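Long-range contacts in alpha-ketoglutarate-dependent 2,4-dichlorophenoxyacetate dioxygenase (Bradyrhizobium diazoefficiens, PDB 5BKE), which probably acts as a metal- and 2-oxoglutarate-dependent dioxygenase that breaks down aryloxyalkanoate herbicides: residues C[14-19]-C[43-48]; C[128-133]-C[247-252]. All coordinates share one frame; numbering follows the deposited sequence.

Contact 1 of 2, residues C[14-19]-C[43-48]; sequences GQVSGL and LVFHDQ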
# COMPACT_ATOMS: atom_id res chain seq x y z
N GLY C 14 -14.19 30.31 3.96
CA GLY C 14 -13.68 30.68 5.28
C GLY C 14 -14.38 31.87 5.90
O GLY C 14 -14.71 32.85 5.22
N GLN C 15 -14.60 31.79 7.22
CA GLN C 15 -15.11 32.91 7.99
C GLN C 15 -13.94 33.61 8.65
O GLN C 15 -13.13 32.98 9.33
CB GLN C 15 -16.13 32.45 9.04
CG GLN C 15 -16.75 33.58 9.85
CD GLN C 15 -17.91 33.11 10.71
OE1 GLN C 15 -18.96 32.70 10.20
NE2 GLN C 15 -17.73 33.19 12.02
N VAL C 16 -13.85 34.92 8.43
CA VAL C 16 -12.72 35.71 8.93
C VAL C 16 -13.14 36.60 10.10
O VAL C 16 -14.16 37.28 10.04
CB VAL C 16 -12.09 36.57 7.82
CG1 VAL C 16 -10.79 37.19 8.31
CG2 VAL C 16 -11.82 35.74 6.57
N SER C 17 -12.33 36.61 11.15
CA SER C 17 -12.57 37.49 12.29
C SER C 17 -11.30 38.24 12.67
O SER C 17 -10.20 37.83 12.29
CB SER C 17 -13.12 36.69 13.49
OG SER C 17 -12.26 35.61 13.80
N GLY C 18 -11.45 39.34 13.39
CA GLY C 18 -10.31 40.10 13.91
C GLY C 18 -9.87 41.25 13.01
O GLY C 18 -8.92 41.95 13.35
N LEU C 19 -10.54 41.44 11.87
CA LEU C 19 -10.21 42.56 10.97
C LEU C 19 -11.33 43.58 10.90
O LEU C 19 -12.51 43.23 10.82
CB LEU C 19 -9.90 42.06 9.55
CG LEU C 19 -8.70 41.16 9.28
CD1 LEU C 19 -8.65 40.85 7.79
CD2 LEU C 19 -7.37 41.75 9.72
N LEU C 43 -14.76 34.24 1.18
CA LEU C 43 -14.52 34.69 2.54
C LEU C 43 -15.72 35.47 3.06
O LEU C 43 -16.32 36.26 2.33
CB LEU C 43 -13.23 35.52 2.63
CG LEU C 43 -11.88 34.83 2.37
CD1 LEU C 43 -10.75 35.84 2.58
CD2 LEU C 43 -11.67 33.57 3.22
N VAL C 44 -16.06 35.22 4.32
CA VAL C 44 -17.24 35.80 4.98
C VAL C 44 -16.74 36.64 6.15
O VAL C 44 -16.01 36.15 7.01
CB VAL C 44 -18.20 34.69 5.48
CG1 VAL C 44 -19.38 35.27 6.27
CG2 VAL C 44 -18.71 33.85 4.32
N PHE C 45 -17.10 37.92 6.16
CA PHE C 45 -16.77 38.82 7.26
C PHE C 45 -18.10 39.26 7.83
O PHE C 45 -18.98 39.69 7.08
CB PHE C 45 -16.01 40.07 6.77
CG PHE C 45 -14.64 39.81 6.19
CD1 PHE C 45 -14.48 39.29 4.90
CD2 PHE C 45 -13.49 40.15 6.92
CE1 PHE C 45 -13.21 39.07 4.37
CE2 PHE C 45 -12.22 39.93 6.39
CZ PHE C 45 -12.08 39.39 5.11
N HIS C 46 -18.26 39.17 9.15
CA HIS C 46 -19.46 39.68 9.81
C HIS C 46 -19.23 41.08 10.38
O HIS C 46 -18.09 41.46 10.65
CB HIS C 46 -19.94 38.70 10.91
CG HIS C 46 -20.34 37.35 10.39
ND1 HIS C 46 -21.40 37.17 9.52
CD2 HIS C 46 -19.83 36.12 10.60
CE1 HIS C 46 -21.52 35.89 9.23
NE2 HIS C 46 -20.58 35.22 9.88
N ASP C 47 -20.31 41.84 10.56
CA ASP C 47 -20.28 43.16 11.23
C ASP C 47 -19.23 44.09 10.62
O ASP C 47 -18.30 44.55 11.30
CB ASP C 47 -20.06 43.01 12.75
CG ASP C 47 -21.02 42.00 13.38
OD1 ASP C 47 -22.23 42.29 13.44
OD2 ASP C 47 -20.54 40.92 13.81
N GLN C 48 -19.37 44.34 9.32
CA GLN C 48 -18.48 45.27 8.64
C GLN C 48 -19.29 46.45 8.12
O GLN C 48 -19.67 46.50 6.95
CB GLN C 48 -17.68 44.57 7.53
CG GLN C 48 -16.79 43.42 8.01
CD GLN C 48 -15.70 43.83 8.98
OE1 GLN C 48 -15.22 44.96 8.98
NE2 GLN C 48 -15.28 42.88 9.83

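Contact 2 of 2, residues C[128-133]-C[247-252]; sequences SLLSAR and HKWKLH. With OGA (N-oxalylglycine), chain O.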
# COMPACT_ATOMS: atom_id res chain seq x y z
N SER C 128 -14.79 39.68 -6.39
CA SER C 128 -15.97 40.49 -6.13
C SER C 128 -16.25 40.58 -4.64
O SER C 128 -16.14 39.57 -3.91
CB SER C 128 -17.19 39.89 -6.82
OG SER C 128 -17.02 39.82 -8.22
N LEU C 129 -16.62 41.77 -4.17
CA LEU C 129 -16.80 42.03 -2.74
C LEU C 129 -18.19 42.62 -2.47
O LEU C 129 -18.46 43.76 -2.85
CB LEU C 129 -15.72 42.97 -2.22
CG LEU C 129 -14.25 42.54 -2.29
CD1 LEU C 129 -13.62 42.72 -3.67
CD2 LEU C 129 -13.48 43.32 -1.25
N LEU C 130 -19.05 41.85 -1.80
CA LEU C 130 -20.45 42.23 -1.61
C LEU C 130 -20.81 42.60 -0.17
O LEU C 130 -20.64 41.81 0.77
CB LEU C 130 -21.38 41.13 -2.13
CG LEU C 130 -22.85 41.46 -2.35
CD1 LEU C 130 -23.00 42.52 -3.43
CD2 LEU C 130 -23.63 40.21 -2.72
N SER C 131 -21.32 43.83 -0.01
CA SER C 131 -21.69 44.39 1.28
C SER C 131 -23.21 44.50 1.40
O SER C 131 -23.88 44.98 0.47
CB SER C 131 -21.01 45.74 1.46
OG SER C 131 -21.48 46.44 2.58
N ALA C 132 -23.74 44.03 2.53
CA ALA C 132 -25.19 44.06 2.81
C ALA C 132 -25.57 45.32 3.59
O ALA C 132 -25.26 45.46 4.78
CB ALA C 132 -25.61 42.81 3.58
N ARG C 133 -26.23 46.25 2.90
CA ARG C 133 -26.55 47.56 3.49
C ARG C 133 -27.97 47.60 4.03
O ARG C 133 -28.20 48.14 5.12
CB ARG C 133 -26.30 48.69 2.49
CG ARG C 133 -24.89 48.71 1.90
CD ARG C 133 -23.80 48.90 2.95
NE ARG C 133 -22.49 49.03 2.31
CZ ARG C 133 -21.99 50.17 1.84
NH1 ARG C 133 -20.79 50.18 1.26
NH2 ARG C 133 -22.68 51.31 1.93
N HIS C 247 -25.19 31.08 1.81
CA HIS C 247 -25.03 32.23 2.70
C HIS C 247 -26.37 32.87 3.03
O HIS C 247 -27.11 33.30 2.12
CB HIS C 247 -24.07 33.29 2.16
CG HIS C 247 -23.74 34.35 3.16
ND1 HIS C 247 -22.87 34.14 4.21
CD2 HIS C 247 -24.20 35.62 3.31
CE1 HIS C 247 -22.79 35.24 4.94
NE2 HIS C 247 -23.59 36.15 4.42
N LYS C 248 -26.66 32.91 4.33
CA LYS C 248 -27.81 33.59 4.89
C LYS C 248 -27.33 34.95 5.39
O LYS C 248 -26.45 35.04 6.25
CB LYS C 248 -28.38 32.76 6.04
CG LYS C 248 -29.82 33.06 6.40
CD LYS C 248 -30.09 32.80 7.89
CE LYS C 248 -31.54 32.44 8.16
NZ LYS C 248 -32.50 33.46 7.64
N TRP C 249 -27.92 36.01 4.84
CA TRP C 249 -27.42 37.38 5.06
C TRP C 249 -27.78 37.98 6.42
O TRP C 249 -28.93 37.89 6.87
CB TRP C 249 -27.91 38.29 3.94
CG TRP C 249 -27.24 38.05 2.63
CD1 TRP C 249 -27.75 37.36 1.57
CD2 TRP C 249 -25.94 38.48 2.24
NE1 TRP C 249 -26.84 37.34 0.54
CE2 TRP C 249 -25.72 38.02 0.93
CE3 TRP C 249 -24.93 39.23 2.88
CZ2 TRP C 249 -24.52 38.28 0.23
CZ3 TRP C 249 -23.74 39.50 2.19
CH2 TRP C 249 -23.55 39.01 0.87
N LYS C 250 -26.79 38.58 7.07
CA LYS C 250 -27.01 39.46 8.20
C LYS C 250 -26.55 40.86 7.81
O LYS C 250 -25.65 41.01 6.97
CB LYS C 250 -26.25 39.00 9.46
CG LYS C 250 -26.76 37.70 10.08
CD LYS C 250 -25.74 37.14 11.07
CE LYS C 250 -25.77 35.62 11.14
NZ LYS C 250 -27.02 35.11 11.77
N LEU C 251 -27.17 41.86 8.44
CA LEU C 251 -26.84 43.27 8.25
C LEU C 251 -25.35 43.55 8.43
O LEU C 251 -24.76 43.13 9.43
CB LEU C 251 -27.68 44.14 9.19
CG LEU C 251 -27.54 45.67 9.10
CD1 LEU C 251 -27.82 46.17 7.69
CD2 LEU C 251 -28.48 46.33 10.09
N HIS C 252 -24.77 44.26 7.46
CA HIS C 252 -23.33 44.56 7.40
C HIS C 252 -22.38 43.36 7.24
O HIS C 252 -21.19 43.48 7.56
CB HIS C 252 -22.87 45.46 8.56
CG HIS C 252 -23.71 46.69 8.75
ND1 HIS C 252 -24.07 47.17 9.99
CD2 HIS C 252 -24.26 47.54 7.84
CE1 HIS C 252 -24.80 48.26 9.85
NE2 HIS C 252 -24.93 48.51 8.56
C1 OGA O . -23.08 40.00 -7.60
C2 OGA O . -24.17 39.07 -7.42
C4 OGA O . -26.03 38.37 -5.96
C5 OGA O . -26.72 39.00 -4.78
O1 OGA O . -22.21 39.70 -8.45
O2 OGA O . -23.04 41.03 -6.89
O2' OGA O . -24.42 38.28 -8.32
O3 OGA O . -27.14 40.17 -4.92
N1 OGA O . -24.81 39.11 -6.25
O4 OGA O . -26.82 38.34 -3.72

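Contact 1 of 2, residues C[14-19]-C[43-48]
Val-16 and Phe-45 run alongside each other in the same direction, on neighbouring parallel strands of a beta-alpha-beta crossover: strand 14-17 leads through helix 27-40 into strand 42-45 of the large mixed sheet. On their shared face of the sheet, CB of Val-16 sits over the Phe-45 ring, 3.9 Å from the centroid and displaced toward the rim, in a CH-pi contact. CG1 of Val-16, anti to the backbone N (chi1 -171°), reaches CE2 of Phe-45 at 3.6 Å; CG2 of the valine lies near both the ring's CZ and CD2 of Leu-43. Leu-19, already beyond the strand, brings CD1 to the edge of the same ring in its plane, so face and edge are met by different residues of 14-19. Helix 27-40 packs on this side of the sheet, its Ala-36 and Met-37 touching Leu-43 and its Val-33 touching Leu-19.

Gln-15 is on the opposite face, beside Val-44, and reaches along to His-46 just past the strand end. Its chain is extended, with CG anti to the backbone N (chi1 -177°), and its amide plane is turned 83° from the imidazole. OE1 lies at the ring edge and takes a weak hydrogen bond from NE2 of His-46. The ring's other nitrogen, ND1, is hydrogen-bonded to Asp-253, so the imidazole is probably held mainly by Asp-253, with Gln-15 adding a weaker restraint.

Between the faces, Val-44 N donates to Gly-14 O and Val-16 N to Val-44 O, both at 2.9 Å. Past the strands the pairing passes to a side chain: Gln-48 stands in for a backbone partner. Its OE1 is hydrogen-bonded to Leu-21 N, and its NE2 donates to Leu-19 O at 3.0 Å, nearly in line with that carbonyl bond.

Contact 2 of 2, residues C[128-133]-C[247-252]
Trp-249 brings the six-membered part of its indole against strand 127-132, where CZ2 of Trp-249 meets CD2 of Leu-130 at 3.6 Å and its CE3 meets CB of Ala-132 at 3.7 Å. The indole lies across the leucine, and these two pairs form the tightly packed part. From within the same loop, His-247 lays CD2 over the centre of one indole face, while NE1 of the indole is hydrogen-bonded to Thr-142 OG1.

The solvent side has fewer contacts: one backbone bond, His-252 N to Ala-132 O at 3.0 Å, and CD1 of the exposed Leu-251 beside Arg-133 O. Lys-250 takes part through its backbone O, which meets CB of Ala-132.

An alanine in place of Trp-249 would probably open a gap beside Leu-130 and Ala-132 and leave Thr-142 without its indole partner.

The contact lies beside the 2-oxoglutarate analogue N-oxalylglycine. Leu-130 offers its other methyl, CD1, to ligand O2 at 3.8 Å, and Thr-142 OG1 also hydrogen-bonds the ligand. The arrangement is consistent with a second-shell role: the indole packs against Leu-130, and its N-H would help to orient the threonine hydroxyl that binds the ligand.

Both segments of contact 1 precede those of contact 2 in the chain, yet the centres of the two contacts are only 11 Å apart. Contact 1 joins the second and third strands from the 4-7 edge of the mixed sheet; strand 254-258, into which the loop 247-252 leads, then separates strand 42-45 from strand 127-132. The contacts touch directly: Gln-48 N and His-252 O, 2.7 Å apart, probably form a hydrogen bond, and Val-44 CG1 packs on His-247 CE1. Asp-253 bridges them further, with hydrogen bonds to His-46 and His-247. Through strand 254-258 and Asp-253 the crossover is thereby tied to strand 127-132, whose Leu-130 lines the N-oxalylglycine pocket.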